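Local coordinates for ornithine cyclodeaminase (Methanococcus maripaludis S2, PDB 3C2Q), which catalyses the NAD-dependent conversion of L-ornithine to L-proline with release of ammonia, at residues K121-I126 and M276-S281; G137-G142 and M272-V277. All coordinates share one frame; numbering follows the deposited sequence.

Interaction 1 (K121-I126 and M276-S281)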
loop_
_atom_site.group_PDB
_atom_site.type_symbol
_atom_site.label_atom_id
_atom_site.label_comp_id
_atom_site.label_asym_id
_atom_site.label_seq_id
_atom_site.Cartn_x
_atom_site.Cartn_y
_atom_site.Cartn_z
ATOM N N LYS B 121 -3.719 -1.031 28.378
ATOM C CA LYS B 121 -3.304 -1.591 29.676
ATOM C C LYS B 121 -1.845 -1.215 29.985
ATOM O O LYS B 121 -1.518 -0.792 31.114
ATOM C CB LYS B 121 -3.446 -3.103 29.706
ATOM C CG LYS B 121 -3.038 -3.722 31.077
ATOM C CD LYS B 121 -4.177 -3.561 32.098
ATOM C CE LYS B 121 -3.672 -3.213 33.517
ATOM N NZ LYS B 121 -4.753 -2.501 34.302
ATOM N N GLU B 122 -0.965 -1.384 28.994
ATOM C CA GLU B 122 0.417 -0.994 29.174
ATOM C C GLU B 122 0.609 0.508 29.428
ATOM O O GLU B 122 1.395 0.890 30.311
ATOM C CB GLU B 122 1.287 -1.490 28.019
ATOM C CG GLU B 122 2.697 -1.782 28.479
ATOM C CD GLU B 122 3.568 -2.430 27.414
ATOM O OE1 GLU B 122 3.013 -2.942 26.392
ATOM O OE2 GLU B 122 4.816 -2.425 27.614
HETATM N N MSE B 123 -0.098 1.368 28.692
HETATM C CA MSE B 123 0.002 2.807 28.920
HETATM C C MSE B 123 -0.477 3.173 30.352
HETATM O O MSE B 123 0.082 4.046 31.007
HETATM C CB MSE B 123 -0.842 3.583 27.911
HETATM C CG MSE B 123 -0.329 3.492 26.461
HETATM SE SE MSE B 123 -1.593 4.430 25.302
HETATM C CE MSE B 123 -1.435 6.272 25.912
ATOM N N HIS B 124 -1.525 2.501 30.806
ATOM C CA HIS B 124 -2.059 2.743 32.150
ATOM C C HIS B 124 -1.024 2.350 33.211
ATOM O O HIS B 124 -0.742 3.119 34.122
ATOM C CB HIS B 124 -3.372 1.995 32.343
ATOM C CG HIS B 124 -4.042 2.299 33.646
ATOM N ND1 HIS B 124 -4.939 3.334 33.797
ATOM C CD2 HIS B 124 -3.935 1.708 34.859
ATOM C CE1 HIS B 124 -5.367 3.361 35.045
ATOM N NE2 HIS B 124 -4.776 2.382 35.709
ATOM N N GLU B 125 -0.432 1.172 33.055
ATOM C CA GLU B 125 0.622 0.709 33.950
ATOM C C GLU B 125 1.813 1.660 33.951
ATOM O O GLU B 125 2.346 2.008 35.015
ATOM C CB GLU B 125 1.097 -0.679 33.525
ATOM C CG GLU B 125 0.087 -1.772 33.750
ATOM C CD GLU B 125 0.532 -3.110 33.145
ATOM O OE1 GLU B 125 1.398 -3.130 32.227
ATOM O OE2 GLU B 125 -0.004 -4.155 33.572
ATOM N N ILE B 126 2.243 2.078 32.758
ATOM C CA ILE B 126 3.371 2.986 32.631
ATOM C C ILE B 126 3.084 4.366 33.253
ATOM O O ILE B 126 3.956 4.935 33.933
ATOM C CB ILE B 126 3.877 3.080 31.138
ATOM C CG1 ILE B 126 4.604 1.789 30.739
ATOM C CG2 ILE B 126 4.750 4.324 30.924
ATOM C CD1 ILE B 126 4.732 1.553 29.204
HETATM N N MSE B 276 8.153 3.785 26.928
HETATM C CA MSE B 276 7.406 3.435 25.707
HETATM C C MSE B 276 7.392 4.598 24.732
HETATM O O MSE B 276 7.291 5.763 25.135
HETATM C CB MSE B 276 5.965 3.041 26.043
HETATM C CG MSE B 276 5.081 2.675 24.818
HETATM SE SE MSE B 276 3.281 2.145 25.496
HETATM C CE MSE B 276 2.912 0.561 24.437
ATOM N N VAL B 277 7.470 4.279 23.440
ATOM C CA VAL B 277 7.359 5.302 22.408
ATOM C C VAL B 277 6.276 4.836 21.444
ATOM O O VAL B 277 6.315 3.698 20.985
ATOM C CB VAL B 277 8.657 5.513 21.646
ATOM C CG1 VAL B 277 8.407 6.516 20.460
ATOM C CG2 VAL B 277 9.763 6.046 22.598
ATOM N N ILE B 278 5.267 5.668 21.230
ATOM C CA ILE B 278 4.196 5.344 20.293
ATOM C C ILE B 278 4.312 6.279 19.089
ATOM O O ILE B 278 4.267 7.503 19.240
ATOM C CB ILE B 278 2.793 5.492 20.906
ATOM C CG1 ILE B 278 2.655 4.600 22.139
ATOM C CG2 ILE B 278 1.726 5.114 19.835
ATOM C CD1 ILE B 278 1.340 4.728 22.900
HETATM N N MSE B 279 4.479 5.698 17.906
HETATM C CA MSE B 279 4.710 6.470 16.688
HETATM C C MSE B 279 3.417 6.449 15.903
HETATM O O MSE B 279 2.885 5.359 15.666
HETATM C CB MSE B 279 5.805 5.814 15.847
HETATM C CG MSE B 279 7.146 5.770 16.562
HETATM SE SE MSE B 279 8.192 4.275 15.821
HETATM C CE MSE B 279 9.835 4.738 16.848
ATOM N N LEU B 280 2.902 7.633 15.526
ATOM C CA LEU B 280 1.556 7.739 14.935
ATOM C C LEU B 280 1.610 8.409 13.557
ATOM O O LEU B 280 1.801 9.623 13.460
ATOM C CB LEU B 280 0.620 8.557 15.844
ATOM C CG LEU B 280 0.413 8.087 17.297
ATOM C CD1 LEU B 280 -0.266 9.138 18.192
ATOM C CD2 LEU B 280 -0.421 6.808 17.217
ATOM N N SER B 281 1.464 7.608 12.499
ATOM C CA SER B 281 1.331 8.147 11.141
ATOM C C SER B 281 2.438 9.127 10.708
ATOM O O SER B 281 2.161 10.269 10.286
ATOM C CB SER B 281 -0.043 8.836 11.005
ATOM O OG SER B 281 -0.372 8.907 9.642
#
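Met276 reaches out from its strand and is met by three residues of helix 112-133: Met123, Ile126 and Glu122. The apolar contacts dominate. In Met276, CG is anti to the backbone N (chi1 179°) and an extended chi2 carries SE on in line; the chain bends only at chi3, where CE turns off. Ile126 crosses it at about a right angle: its CD1 sits 3.7 Å from Met276 CB and 4.0 Å from Met276 SE, so one methyl touches both CB and the selenium. Met123, likewise a selenomethionine, also crosses at about a right angle, its CG 4.0 Å from Met276 SE. The same Met123 then serves the next residue of the strand on the helix side, for its SE lies 3.8 Å from Ile278 CD1.

Glu122 contributes no polar bond to this contact: its OE1 merely lies 4.0 Å from Met276 CE, and its charge is paired with Lys298 NZ on the adjoining strand 298-303.

This is the helix-on-sheet packing of a Rossmann-type domain: helix 112-133 lies across one face of the parallel sheet, its short segment axis 10.8 Å from that of strand 276-280. The N-to-C directions of the two short segments make an angle of 137°, nearer antiparallel than parallel. Leu334 and Leu338 of helix 327-342 also touch Met123, extending the cover. Because methionine chains (selenomethionine in the crystal) and isoleucine methyls supply the contact, cohesion here rests on shape and dispersion, with the carboxylate's charge paired outside it, with Lys298.

Interaction 2 (G137-G142 and M272-V277)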
loop_
_atom_site.group_PDB
_atom_site.type_symbol
_atom_site.label_atom_id
_atom_site.label_comp_id
_atom_site.label_asym_id
_atom_site.label_seq_id
_atom_site.Cartn_x
_atom_site.Cartn_y
_atom_site.Cartn_z
ATOM N N GLY B 137 7.880 6.815 31.589
ATOM C CA GLY B 137 6.815 7.496 30.904
ATOM C C GLY B 137 6.802 7.223 29.403
ATOM O O GLY B 137 7.475 6.326 28.913
ATOM N N ILE B 138 5.981 7.977 28.696
ATOM C CA ILE B 138 5.639 7.668 27.301
ATOM C C ILE B 138 5.953 8.877 26.447
ATOM O O ILE B 138 5.609 10.001 26.814
ATOM C CB ILE B 138 4.119 7.340 27.148
ATOM C CG1 ILE B 138 3.754 6.108 27.989
ATOM C CG2 ILE B 138 3.738 7.169 25.616
ATOM C CD1 ILE B 138 2.239 5.733 28.005
ATOM N N ALA B 139 6.597 8.651 25.301
ATOM C CA ALA B 139 6.711 9.704 24.296
ATOM C C ALA B 139 5.853 9.351 23.069
ATOM O O ALA B 139 5.732 8.168 22.701
ATOM C CB ALA B 139 8.177 9.908 23.868
ATOM N N ILE B 140 5.286 10.381 22.453
ATOM C CA ILE B 140 4.532 10.249 21.191
ATOM C C ILE B 140 5.340 10.863 20.091
ATOM O O ILE B 140 5.887 11.985 20.230
ATOM C CB ILE B 140 3.152 10.995 21.240
ATOM C CG1 ILE B 140 2.240 10.429 22.336
ATOM C CG2 ILE B 140 2.451 11.018 19.854
ATOM C CD1 ILE B 140 1.913 8.920 22.241
ATOM N N VAL B 141 5.399 10.150 18.978
ATOM C CA VAL B 141 6.006 10.679 17.780
ATOM C C VAL B 141 4.844 10.773 16.791
ATOM O O VAL B 141 4.149 9.776 16.573
ATOM C CB VAL B 141 7.121 9.700 17.274
ATOM C CG1 VAL B 141 7.733 10.174 16.003
ATOM C CG2 VAL B 141 8.226 9.532 18.340
ATOM N N GLY B 142 4.612 11.941 16.192
ATOM C CA GLY B 142 3.380 12.066 15.415
ATOM C C GLY B 142 3.470 12.887 14.150
ATOM O O GLY B 142 4.296 13.813 14.061
HETATM N N MSE B 272 15.374 8.785 25.097
HETATM C CA MSE B 272 16.213 7.669 25.521
HETATM C C MSE B 272 15.919 7.184 26.949
HETATM O O MSE B 272 16.328 6.084 27.318
HETATM C CB MSE B 272 17.698 7.978 25.304
HETATM C CG MSE B 272 18.253 8.940 26.302
HETATM SE SE MSE B 272 20.036 9.607 25.814
HETATM C CE MSE B 272 20.229 10.595 27.493
ATOM N N ASP B 273 15.188 7.980 27.732
ATOM C CA ASP B 273 14.809 7.568 29.088
ATOM C C ASP B 273 13.331 7.136 29.244
ATOM O O ASP B 273 12.859 6.868 30.358
ATOM C CB ASP B 273 15.156 8.681 30.084
ATOM C CG ASP B 273 14.377 9.978 29.828
ATOM O OD1 ASP B 273 13.757 10.148 28.743
ATOM O OD2 ASP B 273 14.391 10.855 30.728
ATOM N N LYS B 274 12.596 7.083 28.131
ATOM C CA LYS B 274 11.179 6.721 28.174
ATOM C C LYS B 274 10.994 5.205 28.340
ATOM O O LYS B 274 11.865 4.408 27.965
ATOM C CB LYS B 274 10.484 7.211 26.879
ATOM C CG LYS B 274 10.564 8.721 26.687
ATOM C CD LYS B 274 9.730 9.440 27.782
ATOM C CE LYS B 274 9.864 10.972 27.696
ATOM N NZ LYS B 274 11.135 11.434 28.323
ATOM N N LYS B 275 9.858 4.800 28.883
ATOM C CA LYS B 275 9.495 3.372 28.930
ATOM C C LYS B 275 8.795 2.874 27.645
ATOM O O LYS B 275 8.840 1.692 27.332
ATOM C CB LYS B 275 8.577 3.095 30.120
ATOM C CG LYS B 275 9.277 3.233 31.479
ATOM C CD LYS B 275 10.214 2.079 31.737
ATOM C CE LYS B 275 9.521 1.017 32.598
ATOM N NZ LYS B 275 9.786 1.209 34.082
HETATM N N MSE B 276 8.153 3.785 26.928
HETATM C CA MSE B 276 7.406 3.435 25.707
HETATM C C MSE B 276 7.392 4.598 24.732
HETATM O O MSE B 276 7.291 5.763 25.135
HETATM C CB MSE B 276 5.965 3.041 26.043
HETATM C CG MSE B 276 5.081 2.675 24.818
HETATM SE SE MSE B 276 3.281 2.145 25.496
HETATM C CE MSE B 276 2.912 0.561 24.437
ATOM N N VAL B 277 7.470 4.279 23.440
ATOM C CA VAL B 277 7.359 5.302 22.408
ATOM C C VAL B 277 6.276 4.836 21.444
ATOM O O VAL B 277 6.315 3.698 20.985
ATOM C CB VAL B 277 8.657 5.513 21.646
ATOM C CG1 VAL B 277 8.407 6.516 20.460
ATOM C CG2 VAL B 277 9.763 6.046 22.598
#
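Gly137 O receives two backbone donors from the residues leading into strand 276-280, Lys275 N at 2.8 Å and Met276 N at a longer 3.3 Å. Both N-H groups approach at an angle, 141° at the hydrogen in the shorter bond, as expected when consecutive amides share one acceptor. Farther along, Ala139 N donates to Met276 O at 3.0 Å in a straighter bond of 161°. Within 272-277, Lys274 NZ forms a salt bridge with Asp273 OD1 and donates to Thr270 O. Weaker CA-H...O contacts follow: Ile138 CA approaches the same Met276 O at 3.3 Å, and one residue on Val277 CA approaches Ala139 O.

These bonds open the parallel pairing of strands 138-142 and 276-280, the two central neighbours in the six-stranded parallel sheet of the Rossmann fold, where strand order 3-2-1-4-5-6 places the first strand against the fourth.

Side chains alternate between the faces. Ile138 and Met276 turn together toward helix 112-133, whereas Ala139 and Val277 share the other face. There Lys274 CG lies 3.9 Å from Ala139 CB, and a bend at chi2 (-67°) leaves Lys274 CD 4.0 Å from Gly137 O. Val141 and Val277 cross obliquely, CG2 of Val141 meeting CG1 of Val277 at 3.7 Å, and Val141 also touches His285 of helix 283-292, which by similarity contributes to the NAD(+) site.

Both contacts are buried within the Rossmann domain and converge on strand 276-280, sharing Met276 and Val277, with centres about 7 Å apart. Interaction 2 builds the sheet itself and depends on main-chain polarity; interaction 1 covers one face of that sheet and depends on apolar side chains. Met276 serves both: its backbone pairs the strands, while its side chain packs chiefly against the helix and also beside Ile138. Ile126 CG2 packs 3.6 Å from Ile138 CG1, joining the two contacts directly, as befits a helix and strand consecutive in the chain. The outer edge of interaction 2 is the exposed Lys275, whereas Glu122 in interaction 1 is only partly exposed.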